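Local coordinates for 4-aminobutyrate transaminase (Acinetobacter baumannii, PDB 6WOP), which probably catalyses the pyridoxal-phosphate-dependent transfer of the amino group of 4-aminobutyrate to 2-oxoglutarate, at residues A[51-64]-A[266-278]. Residues are numbered along the deposited sequence; the frame is centred on the assembly and turned at random.
Sequences IAVLNTGHRHPKVI and TMAKSLGGGFPIS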
loop_
_atom_site.group_PDB
_atom_site.type_symbol
_atom_site.label_atom_id
_atom_site.label_comp_id
_atom_site.label_asym_id
_atom_site.label_seq_id
_atom_site.Cartn_x
_atom_site.Cartn_y
_atom_site.Cartn_z
ATOM N N ILE A 51 17.695 -10.009 26.850
ATOM C CA ILE A 51 17.032 -8.787 26.384
ATOM C C ILE A 51 15.682 -8.671 27.065
ATOM O O ILE A 51 14.631 -8.741 26.375
ATOM C CB ILE A 51 16.800 -8.679 24.860
ATOM C CG1 ILE A 51 17.978 -9.190 24.006
ATOM C CG2 ILE A 51 16.535 -7.232 24.515
ATOM C CD1 ILE A 51 17.580 -9.207 22.458
ATOM N N ALA A 52 15.704 -8.539 28.397
ATOM C CA ALA A 52 14.532 -8.189 29.222
ATOM C C ALA A 52 13.526 -9.323 29.314
ATOM O O ALA A 52 12.382 -9.111 29.723
ATOM C CB ALA A 52 13.857 -6.908 28.659
ATOM N N VAL A 53 13.949 -10.548 28.995
ATOM C CA VAL A 53 13.086 -11.735 29.065
ATOM C C VAL A 53 13.162 -12.427 30.417
ATOM O O VAL A 53 12.248 -13.212 30.765
ATOM C CB VAL A 53 13.448 -12.724 27.928
ATOM C CG1 VAL A 53 12.612 -13.996 28.001
ATOM C CG2 VAL A 53 13.225 -12.037 26.542
ATOM N N LEU A 54 14.186 -12.146 31.214
ATOM C CA LEU A 54 14.447 -12.933 32.420
ATOM C C LEU A 54 14.413 -12.047 33.656
ATOM O O LEU A 54 15.321 -12.107 34.509
ATOM C CB LEU A 54 15.808 -13.661 32.293
ATOM C CG LEU A 54 15.704 -14.529 31.020
ATOM C CD1 LEU A 54 17.082 -14.863 30.553
ATOM C CD2 LEU A 54 14.864 -15.790 31.379
ATOM N N ASN A 55 13.323 -11.276 33.824
ATOM C CA ASN A 55 13.206 -10.487 35.056
ATOM C C ASN A 55 13.233 -11.378 36.288
ATOM O O ASN A 55 13.712 -10.943 37.344
ATOM C CB ASN A 55 11.923 -9.659 35.037
ATOM C CG ASN A 55 12.001 -8.494 33.989
ATOM O OD1 ASN A 55 13.089 -8.220 33.355
ATOM N ND2 ASN A 55 10.835 -7.868 33.736
ATOM N N THR A 56 12.745 -12.615 36.173
ATOM C CA THR A 56 12.783 -13.632 37.248
ATOM C C THR A 56 14.029 -14.513 37.187
ATOM O O THR A 56 14.147 -15.451 37.992
ATOM C CB THR A 56 11.509 -14.520 37.168
ATOM O OG1 THR A 56 11.266 -14.987 35.834
ATOM C CG2 THR A 56 10.338 -13.728 37.588
ATOM N N GLY A 57 14.934 -14.252 36.249
ATOM C CA GLY A 57 16.211 -14.933 36.163
ATOM C C GLY A 57 16.129 -16.181 35.306
ATOM O O GLY A 57 15.057 -16.728 35.057
ATOM N N HIS A 58 17.301 -16.623 34.813
ATOM C CA HIS A 58 17.387 -17.898 34.096
ATOM C C HIS A 58 16.957 -19.044 35.011
ATOM O O HIS A 58 17.468 -19.186 36.131
ATOM C CB HIS A 58 18.817 -18.160 33.652
ATOM C CG HIS A 58 19.327 -17.226 32.583
ATOM N ND1 HIS A 58 19.161 -17.474 31.227
ATOM C CD2 HIS A 58 20.049 -16.090 32.675
ATOM C CE1 HIS A 58 19.772 -16.527 30.535
ATOM N NE2 HIS A 58 20.321 -15.675 31.389
ATOM N N ARG A 59 16.035 -19.876 34.539
ATOM C CA ARG A 59 15.646 -21.092 35.265
ATOM C C ARG A 59 15.275 -20.791 36.720
ATOM O O ARG A 59 15.732 -21.473 37.648
ATOM C CB ARG A 59 16.757 -22.165 35.173
ATOM C CG ARG A 59 16.950 -22.762 33.703
ATOM C CD ARG A 59 18.246 -23.598 33.583
ATOM N NE ARG A 59 18.273 -24.655 34.617
ATOM C CZ ARG A 59 19.189 -24.747 35.576
ATOM N NH1 ARG A 59 20.211 -23.876 35.623
ATOM N NH2 ARG A 59 19.073 -25.712 36.481
ATOM N N HIS A 60 14.424 -19.770 36.922
ATOM C CA HIS A 60 13.900 -19.543 38.259
ATOM C C HIS A 60 13.275 -20.838 38.769
ATOM O O HIS A 60 12.496 -21.476 38.036
ATOM C CB HIS A 60 12.865 -18.409 38.222
ATOM C CG HIS A 60 12.342 -18.027 39.561
ATOM N ND1 HIS A 60 11.450 -18.812 40.249
ATOM C CD2 HIS A 60 12.583 -16.942 40.343
ATOM C CE1 HIS A 60 11.160 -18.231 41.404
ATOM N NE2 HIS A 60 11.814 -17.083 41.471
ATOM N N PRO A 61 13.583 -21.261 40.013
ATOM C CA PRO A 61 13.116 -22.579 40.478
ATOM C C PRO A 61 11.620 -22.775 40.395
ATOM O O PRO A 61 11.169 -23.892 40.091
ATOM C CB PRO A 61 13.580 -22.626 41.926
ATOM C CG PRO A 61 14.721 -21.662 42.011
ATOM C CD PRO A 61 14.431 -20.581 41.017
ATOM N N LYS A 62 10.824 -21.757 40.707
ATOM C CA LYS A 62 9.379 -21.877 40.636
ATOM C C LYS A 62 8.899 -22.074 39.197
ATOM O O LYS A 62 7.912 -22.778 38.961
ATOM C CB LYS A 62 8.708 -20.646 41.256
ATOM C CG LYS A 62 8.995 -20.581 42.749
ATOM C CD LYS A 62 7.879 -21.144 43.578
ATOM C CE LYS A 62 8.042 -20.841 45.040
ATOM N NZ LYS A 62 7.722 -22.032 45.870
ATOM N N VAL A 63 9.429 -21.244 38.310
ATOM C CA VAL A 63 9.104 -21.357 36.899
ATOM C C VAL A 63 9.406 -22.768 36.384
ATOM O O VAL A 63 8.570 -23.415 35.712
ATOM C CB VAL A 63 9.860 -20.282 36.102
ATOM C CG1 VAL A 63 9.524 -20.456 34.618
ATOM C CG2 VAL A 63 9.471 -18.857 36.586
ATOM N N ILE A 64 10.628 -23.258 36.653
ATOM C CA ILE A 64 11.014 -24.553 36.139
ATOM C C ILE A 64 10.131 -25.639 36.749
ATOM O O ILE A 64 9.708 -26.577 36.045
ATOM C CB ILE A 64 12.521 -24.815 36.402
ATOM C CG1 ILE A 64 13.383 -23.855 35.549
ATOM C CG2 ILE A 64 12.881 -26.270 36.069
ATOM C CD1 ILE A 64 12.929 -23.867 34.018
ATOM N N THR A 266 0.250 -4.331 25.287
ATOM C CA THR A 266 0.845 -5.564 24.802
ATOM C C THR A 266 1.890 -6.055 25.797
ATOM O O THR A 266 2.525 -5.253 26.494
ATOM C CB THR A 266 1.503 -5.361 23.430
ATOM O OG1 THR A 266 2.479 -4.317 23.498
ATOM C CG2 THR A 266 0.454 -4.978 22.389
ATOM N N MET A 267 2.111 -7.373 25.809
ATOM C CA MET A 267 3.022 -8.024 26.759
ATOM C C MET A 267 3.765 -9.131 26.057
ATOM O O MET A 267 3.201 -9.828 25.212
ATOM C CB MET A 267 2.253 -8.696 27.931
ATOM C CG MET A 267 1.298 -7.768 28.645
ATOM S SD MET A 267 0.127 -8.712 29.637
ATOM C CE MET A 267 -1.082 -9.285 28.408
ATOM N N ALA A 268 5.007 -9.362 26.483
ATOM C CA ALA A 268 5.716 -10.579 26.086
ATOM C C ALA A 268 6.959 -10.703 26.959
ATOM O O ALA A 268 6.920 -10.280 28.121
ATOM C CB ALA A 268 6.093 -10.549 24.603
ATOM N N LYS A 269 8.057 -11.232 26.394
ATOM C CA LYS A 269 9.356 -11.307 27.052
ATOM C C LYS A 269 9.209 -11.837 28.480
ATOM O O LYS A 269 8.992 -13.035 28.665
ATOM C CB LYS A 269 10.052 -9.939 26.993
ATOM C CG LYS A 269 10.586 -9.615 25.534
ATOM C CD LYS A 269 11.378 -8.334 25.538
ATOM C CE LYS A 269 11.917 -7.984 24.137
ATOM N NZ LYS A 269 13.315 -8.276 24.057
ATOM N N SER A 270 9.314 -10.969 29.497
ATOM C CA SER A 270 9.399 -11.568 30.823
ATOM C C SER A 270 8.062 -12.121 31.315
ATOM O O SER A 270 8.060 -12.869 32.302
ATOM C CB SER A 270 9.970 -10.555 31.813
ATOM O OG SER A 270 11.392 -10.606 31.814
ATOM N N LEU A 271 6.943 -11.861 30.604
ATOM C CA LEU A 271 5.679 -12.569 30.847
ATOM C C LEU A 271 5.967 -14.061 31.035
ATOM O O LEU A 271 5.426 -14.690 31.940
ATOM C CB LEU A 271 4.716 -12.379 29.655
ATOM C CG LEU A 271 3.466 -13.255 29.670
ATOM C CD1 LEU A 271 2.503 -12.940 30.830
ATOM C CD2 LEU A 271 2.655 -13.078 28.269
ATOM N N GLY A 272 6.808 -14.634 30.194
ATOM C CA GLY A 272 6.989 -16.080 30.125
ATOM C C GLY A 272 8.233 -16.562 30.864
ATOM O O GLY A 272 8.497 -17.786 30.897
ATOM N N GLY A 273 9.006 -15.633 31.421
ATOM C CA GLY A 273 10.206 -16.020 32.213
ATOM C C GLY A 273 11.192 -16.920 31.489
ATOM O O GLY A 273 11.908 -17.706 32.135
ATOM N N GLY A 274 11.318 -16.776 30.185
ATOM C CA GLY A 274 12.205 -17.630 29.431
ATOM C C GLY A 274 11.515 -18.656 28.526
ATOM O O GLY A 274 12.215 -19.562 28.009
ATOM N N PHE A 275 10.185 -18.548 28.323
ATOM C CA PHE A 275 9.482 -19.456 27.405
ATOM C C PHE A 275 8.585 -18.649 26.467
ATOM O O PHE A 275 8.029 -17.634 26.895
ATOM C CB PHE A 275 8.604 -20.435 28.188
ATOM C CG PHE A 275 9.404 -21.382 29.077
ATOM C CD1 PHE A 275 9.781 -21.015 30.345
ATOM C CD2 PHE A 275 9.785 -22.626 28.588
ATOM C CE1 PHE A 275 10.589 -21.857 31.154
ATOM C CE2 PHE A 275 10.587 -23.508 29.406
ATOM C CZ PHE A 275 10.974 -23.101 30.676
ATOM N N PRO A 276 8.360 -19.104 25.230
ATOM C CA PRO A 276 7.685 -18.215 24.240
ATOM C C PRO A 276 6.202 -18.070 24.533
ATOM O O PRO A 276 5.423 -19.038 24.426
ATOM C CB PRO A 276 7.931 -18.908 22.895
ATOM C CG PRO A 276 9.232 -19.652 23.095
ATOM C CD PRO A 276 9.125 -20.168 24.553
ATOM N N ILE A 277 5.807 -16.826 24.838
ATOM C CA ILE A 277 4.403 -16.448 24.952
ATOM C C ILE A 277 4.340 -14.930 24.900
ATOM O O ILE A 277 5.286 -14.246 25.303
ATOM C CB ILE A 277 3.800 -16.986 26.279
ATOM C CG1 ILE A 277 2.314 -16.620 26.428
ATOM C CG2 ILE A 277 4.583 -16.444 27.503
ATOM C CD1 ILE A 277 1.532 -17.430 27.561
ATOM N N SER A 278 3.169 -14.399 24.512
ATOM C CA SER A 278 2.882 -12.954 24.452
ATOM C C SER A 278 1.419 -12.771 24.795
ATOM O O SER A 278 0.694 -13.754 25.003
ATOM C CB SER A 278 3.144 -12.368 23.059
ATOM O OG SER A 278 2.183 -12.869 22.136
HETATM O O HOH W 1 12.400 -17.222 34.903
HETATM O O HOH W 2 10.307 -12.899 33.977
HETATM O O HOH W 3 14.349 -19.319 32.287
#
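K269, just past strand 264-267, offers a worked example of a lysine steered by backbone oxygen and apolar packing together. Its CG lies 3.7 Å from CG2 of V53, the two side chains crossing at about a right angle. Beyond this the chain runs extended until a bend at its last torsion (chi4 -104°) brings NZ to the carbonyl of I51, with 2.7 Å from NZ to O. The amine approaches 16° out of the carbonyl plane and has a weak second bond to T298 OG1 of the second subunit.

S270 reaches into the backbone around V53. Its OG donates to A52 O and accepts from N55 N, although a short contact in the model makes the position of OG less certain. S270 CA adds a C-H...O contact to V53 O at 3.3 Å. The N55 side-chain amide lies alongside S270 CB, with ND2 at 3.4 Å from it, but spends its hydrogen bonds elsewhere, ND2 on F246 O and OD1 on R248 NH1.

Further along, water takes over. One molecule donates to both G273 O and G57 O while accepting from T56 OG1; a second donates to G273 O, 2.9 Å from the water oxygen, and accepts from R59 N. Two waters thus grip one buried carbonyl and link it to the end of the type I turn L54-G57 and the residues just after. L54 CD2 rests against G274 CA at 3.8 Å, where the glycine's positive phi (109°) turns the chain.

F275 closes the series on helix 61-71: I64 CD1 meets the ring edge 3.9 Å from CZ, while V63 CG1 approaches CE1 obliquely. A308 of helix 303-318 also touches F275.

A lysine followed by a glycine-rich turn between two sheet strands is characteristic of class-III, fold-type I aminotransferases. By family resemblance K269 is probably the lysine that carries pyridoxal phosphate as a Schiff base, in an active site at the subunit interface.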